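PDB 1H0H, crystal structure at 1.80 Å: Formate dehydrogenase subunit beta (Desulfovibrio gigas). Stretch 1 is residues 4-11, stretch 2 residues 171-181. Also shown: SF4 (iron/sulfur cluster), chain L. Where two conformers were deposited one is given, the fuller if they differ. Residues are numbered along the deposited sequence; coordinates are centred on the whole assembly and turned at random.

Stretch 1 (4-11) FFVDTTRC
Stretch 2 171-181: AMASARLAEIK

A β-strand and a helix, more than 160 residues apart in the chain, pack through one phenylalanine ring and a buried-acid salt bridge centred on R176, burying 337 Å² in all. Strand 4-7 (F5 phi/psi -122/119) runs nearly parallel to the helix of stretch 2, which begins before A171 (R176 -70/-40; R176 N to M172 O 2.9 Å): 22° between N-to-C directions, axes 8.5 Å apart at closest, F5 CA 5.9 Å from A173 CA. Residues 8-10 form a 3-10 segment, T9 CA 9.6 Å from I180 CA.

Strand alternation points buried F5 and D7 toward the helix and leaves F4 and V6 out of reach. F5 (chi1 t, 168°; chi2 48°), the most covered residue, lays one ring face against the helix backbone, A173 CA 3.7 Å from the ring centroid in a CH-pi contact. The A173 methyl, pointing sideways, adds CB 3.5 Å from F5 CD1; M172 (t, t, m) brings SD to the ring edge, 3.7 Å from F5 CD2.

R176 (t, p, t; chi4 161°) offsets D7's charge (chi1 t), NE donating to D7 OD2 at 2.7 Å; R176 NH2 donates to T9 OG1 at 2.9 Å. T9 (p) donates OG1 to D7 OD1 at 2.6 Å, closing a polar ring. R176 NH1 bridges to E179 OE1 at 2.7 Å. T9 CG2 meets I180 CD1 (p, t) at 4.1 Å. C11 SG binds SF4 FE3 at 2.2 Å.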

# COMPACT_ATOMS: atom_id res chain seq x y z
N PHE B 4 -25.66 10.12 -20.91
CA PHE B 4 -24.80 9.89 -19.77
C PHE B 4 -25.53 10.44 -18.57
O PHE B 4 -26.28 11.43 -18.67
CB PHE B 4 -23.51 10.74 -19.86
CG PHE B 4 -22.53 10.36 -20.97
CD1 PHE B 4 -22.81 10.63 -22.29
CD2 PHE B 4 -21.27 9.81 -20.65
CE1 PHE B 4 -21.86 10.32 -23.31
CE2 PHE B 4 -20.33 9.51 -21.64
CZ PHE B 4 -20.64 9.76 -22.99
N PHE B 5 -25.31 9.82 -17.43
CA PHE B 5 -25.72 10.42 -16.18
C PHE B 5 -24.44 10.54 -15.35
O PHE B 5 -23.79 9.54 -15.07
CB PHE B 5 -26.76 9.59 -15.43
CG PHE B 5 -26.98 10.05 -14.01
CD1 PHE B 5 -27.17 11.40 -13.72
CD2 PHE B 5 -26.94 9.15 -12.96
CE1 PHE B 5 -27.37 11.84 -12.40
CE2 PHE B 5 -27.13 9.58 -11.64
CZ PHE B 5 -27.35 10.94 -11.37
N VAL B 6 -24.07 11.76 -14.98
CA VAL B 6 -22.90 11.96 -14.14
C VAL B 6 -23.33 12.37 -12.73
O VAL B 6 -23.86 13.46 -12.52
CB VAL B 6 -21.98 13.05 -14.74
CG1 VAL B 6 -20.67 13.13 -13.97
CG2 VAL B 6 -21.73 12.80 -16.25
N ASP B 7 -23.13 11.48 -11.77
CA ASP B 7 -23.54 11.76 -10.41
C ASP B 7 -22.33 12.30 -9.67
O ASP B 7 -21.52 11.51 -9.18
CB ASP B 7 -24.06 10.47 -9.76
CG ASP B 7 -24.57 10.68 -8.37
OD1 ASP B 7 -24.44 11.80 -7.83
OD2 ASP B 7 -25.11 9.76 -7.72
N THR B 8 -22.19 13.63 -9.60
CA THR B 8 -21.03 14.23 -8.91
C THR B 8 -20.97 13.86 -7.43
O THR B 8 -19.89 13.92 -6.82
CB THR B 8 -20.98 15.77 -9.06
OG1 THR B 8 -22.10 16.35 -8.36
CG2 THR B 8 -21.15 16.20 -10.52
N THR B 9 -22.08 13.44 -6.85
CA THR B 9 -22.03 13.10 -5.44
C THR B 9 -21.22 11.81 -5.20
O THR B 9 -20.90 11.50 -4.07
CB THR B 9 -23.42 12.97 -4.78
OG1 THR B 9 -24.08 11.76 -5.23
CG2 THR B 9 -24.33 14.11 -5.18
N ARG B 10 -20.94 11.06 -6.26
CA ARG B 10 -20.15 9.85 -6.11
C ARG B 10 -18.70 9.98 -6.61
O ARG B 10 -17.93 9.04 -6.47
CB ARG B 10 -20.81 8.66 -6.83
CG ARG B 10 -22.21 8.35 -6.37
CD ARG B 10 -22.80 7.14 -7.06
NE ARG B 10 -22.13 5.90 -6.68
CZ ARG B 10 -22.57 5.12 -5.70
NH1 ARG B 10 -23.66 5.50 -5.04
NH2 ARG B 10 -21.94 3.98 -5.38
N CYS B 11 -18.33 11.13 -7.16
CA CYS B 11 -16.98 11.31 -7.72
C CYS B 11 -15.94 11.57 -6.63
O CYS B 11 -16.13 12.41 -5.75
CB CYS B 11 -17.01 12.48 -8.73
SG CYS B 11 -15.42 12.98 -9.43
N ALA B 171 -34.00 8.74 -16.78
CA ALA B 171 -34.72 8.12 -15.68
C ALA B 171 -33.80 7.92 -14.46
O ALA B 171 -34.20 8.14 -13.31
CB ALA B 171 -35.32 6.79 -16.11
N MET B 172 -32.57 7.47 -14.73
CA MET B 172 -31.59 7.28 -13.68
C MET B 172 -31.32 8.60 -12.96
O MET B 172 -31.33 8.68 -11.73
CB MET B 172 -30.29 6.74 -14.28
CG MET B 172 -29.30 6.25 -13.23
SD MET B 172 -27.74 5.72 -13.98
CE MET B 172 -28.14 4.14 -14.50
N ALA B 173 -31.08 9.65 -13.74
CA ALA B 173 -30.80 10.97 -13.17
C ALA B 173 -31.93 11.43 -12.25
O ALA B 173 -31.69 11.89 -11.13
CB ALA B 173 -30.58 11.98 -14.29
N SER B 174 -33.17 11.32 -12.73
CA SER B 174 -34.34 11.72 -11.95
C SER B 174 -34.51 10.95 -10.66
O SER B 174 -34.83 11.52 -9.62
CB SER B 174 -35.60 11.54 -12.77
OG SER B 174 -35.79 12.68 -13.60
N ALA B 175 -34.34 9.65 -10.74
CA ALA B 175 -34.43 8.81 -9.56
C ALA B 175 -33.34 9.17 -8.55
O ALA B 175 -33.60 9.22 -7.34
CB ALA B 175 -34.33 7.32 -9.96
N ARG B 176 -32.13 9.45 -9.02
CA ARG B 176 -31.04 9.73 -8.10
C ARG B 176 -31.25 11.07 -7.42
O ARG B 176 -31.00 11.22 -6.22
CB ARG B 176 -29.68 9.71 -8.79
CG ARG B 176 -28.54 10.11 -7.84
CD ARG B 176 -28.35 9.18 -6.66
NE ARG B 176 -27.15 9.57 -5.92
CZ ARG B 176 -26.87 9.23 -4.67
NH1 ARG B 176 -27.71 8.48 -3.96
NH2 ARG B 176 -25.74 9.66 -4.11
N LEU B 177 -31.73 12.05 -8.20
CA LEU B 177 -32.08 13.34 -7.64
C LEU B 177 -33.14 13.18 -6.55
O LEU B 177 -33.07 13.82 -5.51
CB LEU B 177 -32.64 14.29 -8.70
CG LEU B 177 -33.16 15.60 -8.11
CD1 LEU B 177 -32.05 16.31 -7.35
CD2 LEU B 177 -33.74 16.51 -9.18
N ALA B 178 -34.14 12.34 -6.80
CA ALA B 178 -35.20 12.14 -5.82
C ALA B 178 -34.65 11.59 -4.51
O ALA B 178 -35.13 11.95 -3.43
CB ALA B 178 -36.29 11.21 -6.38
N GLU B 179 -33.65 10.72 -4.61
CA GLU B 179 -33.04 10.05 -3.46
C GLU B 179 -32.26 10.98 -2.53
O GLU B 179 -32.05 10.66 -1.36
CB GLU B 179 -32.11 8.95 -3.97
CG GLU B 179 -31.51 8.07 -2.89
CD GLU B 179 -30.48 7.12 -3.45
OE1 GLU B 179 -30.03 7.34 -4.60
OE2 GLU B 179 -30.12 6.15 -2.75
N ILE B 180 -31.82 12.13 -3.04
CA ILE B 180 -31.07 13.07 -2.22
C ILE B 180 -31.74 14.43 -2.03
O ILE B 180 -31.25 15.26 -1.25
CB ILE B 180 -29.66 13.27 -2.80
CG1 ILE B 180 -29.70 14.15 -4.04
CG2 ILE B 180 -29.01 11.93 -3.15
CD1 ILE B 180 -28.35 14.67 -4.43
N LYS B 181 -32.83 14.69 -2.74
CA LYS B 181 -33.50 15.99 -2.63
C LYS B 181 -33.78 16.45 -1.18
O LYS B 181 -33.69 17.64 -0.86
CB LYS B 181 -34.83 15.97 -3.38
CG LYS B 181 -34.77 16.44 -4.82
CD LYS B 181 -34.83 17.96 -4.92
CE LYS B 181 -33.61 18.61 -4.29
NZ LYS B 181 -33.54 20.05 -4.64
FE1 SF4 L . -15.32 8.70 -11.77
FE2 SF4 L . -13.80 10.63 -13.07
FE3 SF4 L . -14.87 11.17 -10.58
FE4 SF4 L . -12.79 9.27 -10.85
S1 SF4 L . -12.67 11.48 -11.27
S2 SF4 L . -14.74 9.11 -9.56
S3 SF4 L . -13.34 8.44 -12.95
S4 SF4 L . -16.04 10.74 -12.60